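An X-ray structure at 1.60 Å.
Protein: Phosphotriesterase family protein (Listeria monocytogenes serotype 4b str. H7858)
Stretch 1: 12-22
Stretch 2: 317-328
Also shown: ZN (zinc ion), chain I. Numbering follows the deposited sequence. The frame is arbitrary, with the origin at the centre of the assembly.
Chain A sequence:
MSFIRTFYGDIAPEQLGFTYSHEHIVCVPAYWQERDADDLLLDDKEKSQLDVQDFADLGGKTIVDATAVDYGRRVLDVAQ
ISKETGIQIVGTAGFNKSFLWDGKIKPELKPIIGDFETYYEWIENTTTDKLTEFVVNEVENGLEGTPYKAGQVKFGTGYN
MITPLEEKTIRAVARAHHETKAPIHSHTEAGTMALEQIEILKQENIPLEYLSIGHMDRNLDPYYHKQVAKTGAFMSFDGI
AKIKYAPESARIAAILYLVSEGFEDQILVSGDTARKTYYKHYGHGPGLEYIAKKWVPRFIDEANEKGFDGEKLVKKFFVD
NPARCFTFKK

Stretch 1, residues 12-22: APEQLGFTYSH
Stretch 2 317-328: FFVDNPARCFTF

How does F318 come to be the centre of the contact? It lies in a wider pi-type turn at 317-320, early in the part of a helix that runs through 325, and its CA-to-CB bond points toward the other stretch, where it covers more surface than any other residue. With chi1 at -61° (m) and chi2 at -82°, its ring meets that of F18, whose chi1 is t (-169°) and chi2 94°. The planes lie 11° from parallel with centroids 4.6 Å apart, but they are slid so that they barely overlap. CB of F318 sits over one face of the F18 ring, 3.7 Å from its centroid and 24° off the normal, a CH-pi contact; CE1 of F18 is 3.3 Å from that CB. CE1 of F318 reaches CD1 of Y20 at 4.3 Å.

What holds the backbones in register here? F18 (phi/psi -65/121) and T19 (-131/135) are extended, and their CA atoms lie 5.0 Å from that of V319 and 5.1 Å from that of F318, respectively, so the two chains pass in opposite senses. T19 N donates to F318 O at 2.8 Å, the one direct hydrogen bond between the stretches, and F18 CA adds a CA-H...O contact to the same oxygen at 3.4 Å. G17, at phi/psi 64/-157, a positive phi that favours glycine, places its O 3.3 Å from F318 O; both are acceptors, so no bond joins them. Instead, water 1 donates to G17 O at 2.8 Å and to V319 O at 2.7 Å, while T19 OG1 (chi1 m) donates to G17 O at 2.9 Å.

How does packing continue toward P13? Residues 13-16 have helical phi/psi, and L16 N bonds to P13 O at 3.1 Å. L16, chi1 t and chi2 p, sets CD2 3.8 Å from CB of P322, whose ring is C-gamma exo. P13, also C-gamma exo, has P13 CA 5.1 Å from A323 CA; its CB lies 4.3 Å from A323 CB.

What does F326 meet? Its CA-to-CB bond also points toward stretch 1, and chi1 m with chi2 -69° brings the ring edge to S21, with CE2 3.5 Å from S21 OG. That hydroxyl, on an m rotamer, is hydrogen-bonded at 2.8 Å to the oxygen of water 2, which donates to F317 O at 2.7 Å. The chain turns a corner at S21 and H22, and H22 NE2 lies 2.1 Å from ZN.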

# COMPACT_ATOMS: atom_id res chain seq x y z
N ALA A 12 -16.74 9.82 -3.74
CA ALA A 12 -17.34 8.84 -4.64
C ALA A 12 -16.24 8.15 -5.42
O ALA A 12 -15.20 8.75 -5.70
CB ALA A 12 -18.30 9.53 -5.61
N PRO A 13 -16.45 6.87 -5.77
CA PRO A 13 -15.41 6.17 -6.54
C PRO A 13 -15.02 6.94 -7.80
O PRO A 13 -13.85 6.95 -8.19
CB PRO A 13 -16.07 4.85 -6.89
CG PRO A 13 -17.02 4.60 -5.76
CD PRO A 13 -17.54 5.97 -5.36
N GLU A 14 -16.00 7.59 -8.42
CA GLU A 14 -15.75 8.33 -9.65
C GLU A 14 -14.81 9.52 -9.43
O GLU A 14 -14.23 10.04 -10.38
CB GLU A 14 -17.09 8.78 -10.24
CG GLU A 14 -18.05 7.61 -10.57
CD GLU A 14 -18.57 6.84 -9.33
OE1 GLU A 14 -18.61 7.40 -8.21
OE2 GLU A 14 -18.95 5.65 -9.49
N GLN A 15 -14.64 9.93 -8.18
CA GLN A 15 -13.77 11.06 -7.84
C GLN A 15 -12.32 10.65 -7.56
O GLN A 15 -11.45 11.50 -7.38
CB GLN A 15 -14.30 11.81 -6.61
CG GLN A 15 -15.70 12.42 -6.77
CD GLN A 15 -16.20 13.12 -5.50
OE1 GLN A 15 -16.84 12.50 -4.63
NE2 GLN A 15 -15.88 14.40 -5.37
N LEU A 16 -12.06 9.34 -7.49
CA LEU A 16 -10.71 8.86 -7.19
C LEU A 16 -9.70 9.24 -8.28
O LEU A 16 -8.59 9.71 -7.99
CB LEU A 16 -10.71 7.34 -6.96
CG LEU A 16 -9.50 6.77 -6.22
CD1 LEU A 16 -9.49 7.28 -4.80
CD2 LEU A 16 -9.54 5.23 -6.24
N GLY A 17 -10.08 9.06 -9.54
CA GLY A 17 -9.24 9.40 -10.67
C GLY A 17 -7.96 8.58 -10.73
O GLY A 17 -7.88 7.48 -10.17
N PHE A 18 -6.96 9.13 -11.41
CA PHE A 18 -5.69 8.46 -11.64
C PHE A 18 -4.96 8.24 -10.32
O PHE A 18 -4.66 9.18 -9.60
CB PHE A 18 -4.82 9.28 -12.61
CG PHE A 18 -3.62 8.53 -13.11
CD1 PHE A 18 -3.66 7.85 -14.31
CD2 PHE A 18 -2.45 8.51 -12.37
CE1 PHE A 18 -2.56 7.14 -14.76
CE2 PHE A 18 -1.34 7.82 -12.82
CZ PHE A 18 -1.40 7.13 -14.02
N THR A 19 -4.66 6.97 -10.01
CA THR A 19 -4.22 6.61 -8.67
C THR A 19 -2.96 5.75 -8.66
O THR A 19 -2.86 4.79 -9.44
CB THR A 19 -5.32 5.78 -7.93
OG1 THR A 19 -6.52 6.56 -7.79
CG2 THR A 19 -4.84 5.35 -6.54
N TYR A 20 -2.02 6.09 -7.79
CA TYR A 20 -0.91 5.18 -7.44
C TYR A 20 -1.35 4.39 -6.22
O TYR A 20 -1.66 4.97 -5.19
CB TYR A 20 0.35 5.97 -7.07
CG TYR A 20 1.15 6.58 -8.21
CD1 TYR A 20 0.86 6.31 -9.54
CD2 TYR A 20 2.20 7.44 -7.94
CE1 TYR A 20 1.60 6.88 -10.57
CE2 TYR A 20 2.95 8.02 -8.96
CZ TYR A 20 2.65 7.73 -10.27
OH TYR A 20 3.40 8.32 -11.28
N SER A 21 -1.33 3.06 -6.33
CA SER A 21 -1.95 2.20 -5.33
C SER A 21 -1.11 1.78 -4.11
O SER A 21 -1.64 1.14 -3.21
CB SER A 21 -2.53 0.95 -6.00
OG SER A 21 -3.62 1.28 -6.84
N HIS A 22 0.17 2.12 -4.08
CA HIS A 22 1.02 1.77 -2.94
C HIS A 22 2.26 2.66 -2.91
O HIS A 22 3.21 2.42 -3.66
CB HIS A 22 1.45 0.30 -2.98
CG HIS A 22 2.28 -0.13 -1.80
ND1 HIS A 22 1.84 -1.07 -0.89
CD2 HIS A 22 3.49 0.28 -1.36
CE1 HIS A 22 2.76 -1.24 0.04
NE2 HIS A 22 3.77 -0.43 -0.22
N PHE A 317 -5.74 -0.06 -14.86
CA PHE A 317 -4.76 -0.18 -13.78
C PHE A 317 -4.76 1.03 -12.84
O PHE A 317 -4.56 0.88 -11.64
CB PHE A 317 -3.33 -0.41 -14.31
CG PHE A 317 -3.18 -1.60 -15.21
CD1 PHE A 317 -4.16 -2.59 -15.25
CD2 PHE A 317 -2.07 -1.73 -16.02
CE1 PHE A 317 -4.02 -3.68 -16.09
CE2 PHE A 317 -1.92 -2.83 -16.86
CZ PHE A 317 -2.90 -3.80 -16.89
N PHE A 318 -4.95 2.23 -13.39
CA PHE A 318 -4.80 3.44 -12.59
C PHE A 318 -6.10 4.15 -12.26
O PHE A 318 -6.11 5.05 -11.43
CB PHE A 318 -3.85 4.44 -13.28
CG PHE A 318 -2.46 3.91 -13.46
CD1 PHE A 318 -1.55 3.96 -12.42
CD2 PHE A 318 -2.07 3.36 -14.67
CE1 PHE A 318 -0.25 3.48 -12.58
CE2 PHE A 318 -0.78 2.87 -14.83
CZ PHE A 318 0.12 2.93 -13.78
N VAL A 319 -7.19 3.76 -12.92
CA VAL A 319 -8.48 4.41 -12.64
C VAL A 319 -9.56 3.41 -12.22
O VAL A 319 -10.00 3.43 -11.08
CB VAL A 319 -8.99 5.25 -13.83
CG1 VAL A 319 -10.32 5.91 -13.46
CG2 VAL A 319 -7.96 6.29 -14.24
N ASP A 320 -9.97 2.54 -13.14
CA ASP A 320 -11.10 1.65 -12.85
C ASP A 320 -10.82 0.68 -11.70
O ASP A 320 -11.64 0.54 -10.80
CB ASP A 320 -11.51 0.86 -14.10
CG ASP A 320 -11.95 1.76 -15.25
OD1 ASP A 320 -12.28 2.93 -15.00
OD2 ASP A 320 -11.96 1.28 -16.40
N ASN A 321 -9.65 0.04 -11.72
CA ASN A 321 -9.33 -0.96 -10.71
C ASN A 321 -9.18 -0.39 -9.30
O ASN A 321 -9.74 -0.92 -8.34
CB ASN A 321 -8.11 -1.82 -11.14
CG ASN A 321 -8.37 -2.60 -12.43
OD1 ASN A 321 -9.49 -2.61 -12.95
ND2 ASN A 321 -7.34 -3.29 -12.92
N PRO A 322 -8.42 0.71 -9.14
CA PRO A 322 -8.37 1.33 -7.81
C PRO A 322 -9.74 1.81 -7.33
O PRO A 322 -10.02 1.74 -6.14
CB PRO A 322 -7.44 2.54 -8.02
CG PRO A 322 -6.58 2.17 -9.19
CD PRO A 322 -7.45 1.31 -10.08
N ALA A 323 -10.59 2.28 -8.24
CA ALA A 323 -11.93 2.71 -7.83
C ALA A 323 -12.76 1.53 -7.30
O ALA A 323 -13.59 1.71 -6.41
CB ALA A 323 -12.65 3.40 -8.98
N ARG A 324 -12.54 0.34 -7.84
CA ARG A 324 -13.22 -0.85 -7.35
C ARG A 324 -12.59 -1.36 -6.05
O ARG A 324 -13.30 -1.72 -5.10
CB ARG A 324 -13.22 -1.96 -8.41
CG ARG A 324 -14.01 -3.20 -7.99
CD ARG A 324 -14.30 -4.16 -9.15
NE ARG A 324 -13.11 -4.86 -9.65
CZ ARG A 324 -12.73 -6.07 -9.26
NH1 ARG A 324 -13.44 -6.75 -8.36
NH2 ARG A 324 -11.63 -6.62 -9.78
N CYS A 325 -11.26 -1.34 -5.98
CA CYS A 325 -10.55 -1.91 -4.85
C CYS A 325 -10.71 -1.10 -3.56
O CYS A 325 -10.97 -1.65 -2.50
CB CYS A 325 -9.06 -2.09 -5.19
SG CYS A 325 -8.06 -2.76 -3.82
N PHE A 326 -10.57 0.22 -3.67
CA PHE A 326 -10.45 1.04 -2.47
C PHE A 326 -11.77 1.57 -1.89
O PHE A 326 -11.76 2.29 -0.90
CB PHE A 326 -9.44 2.17 -2.70
CG PHE A 326 -8.05 1.65 -2.97
CD1 PHE A 326 -7.33 1.02 -1.96
CD2 PHE A 326 -7.50 1.74 -4.24
CE1 PHE A 326 -6.06 0.51 -2.21
CE2 PHE A 326 -6.22 1.23 -4.49
CZ PHE A 326 -5.51 0.63 -3.47
N THR A 327 -12.89 1.17 -2.48
CA THR A 327 -14.18 1.52 -1.90
C THR A 327 -14.45 0.68 -0.66
O THR A 327 -14.10 -0.51 -0.62
CB THR A 327 -15.31 1.25 -2.88
OG1 THR A 327 -15.28 -0.13 -3.24
CG2 THR A 327 -15.16 2.13 -4.11
N PHE A 328 -15.05 1.28 0.35
CA PHE A 328 -15.51 0.53 1.51
C PHE A 328 -16.58 -0.47 1.08
O PHE A 328 -17.31 -0.24 0.11
CB PHE A 328 -16.06 1.48 2.59
CG PHE A 328 -15.03 1.95 3.57
CD1 PHE A 328 -13.86 2.56 3.12
CD2 PHE A 328 -15.23 1.81 4.92
CE1 PHE A 328 -12.90 3.00 4.02
CE2 PHE A 328 -14.29 2.26 5.83
CZ PHE A 328 -13.12 2.85 5.38
ZN ZN I . 5.46 0.02 1.00
O HOH W 1 -10.04 5.81 -9.72
O HOH W 2 -2.94 1.43 -9.52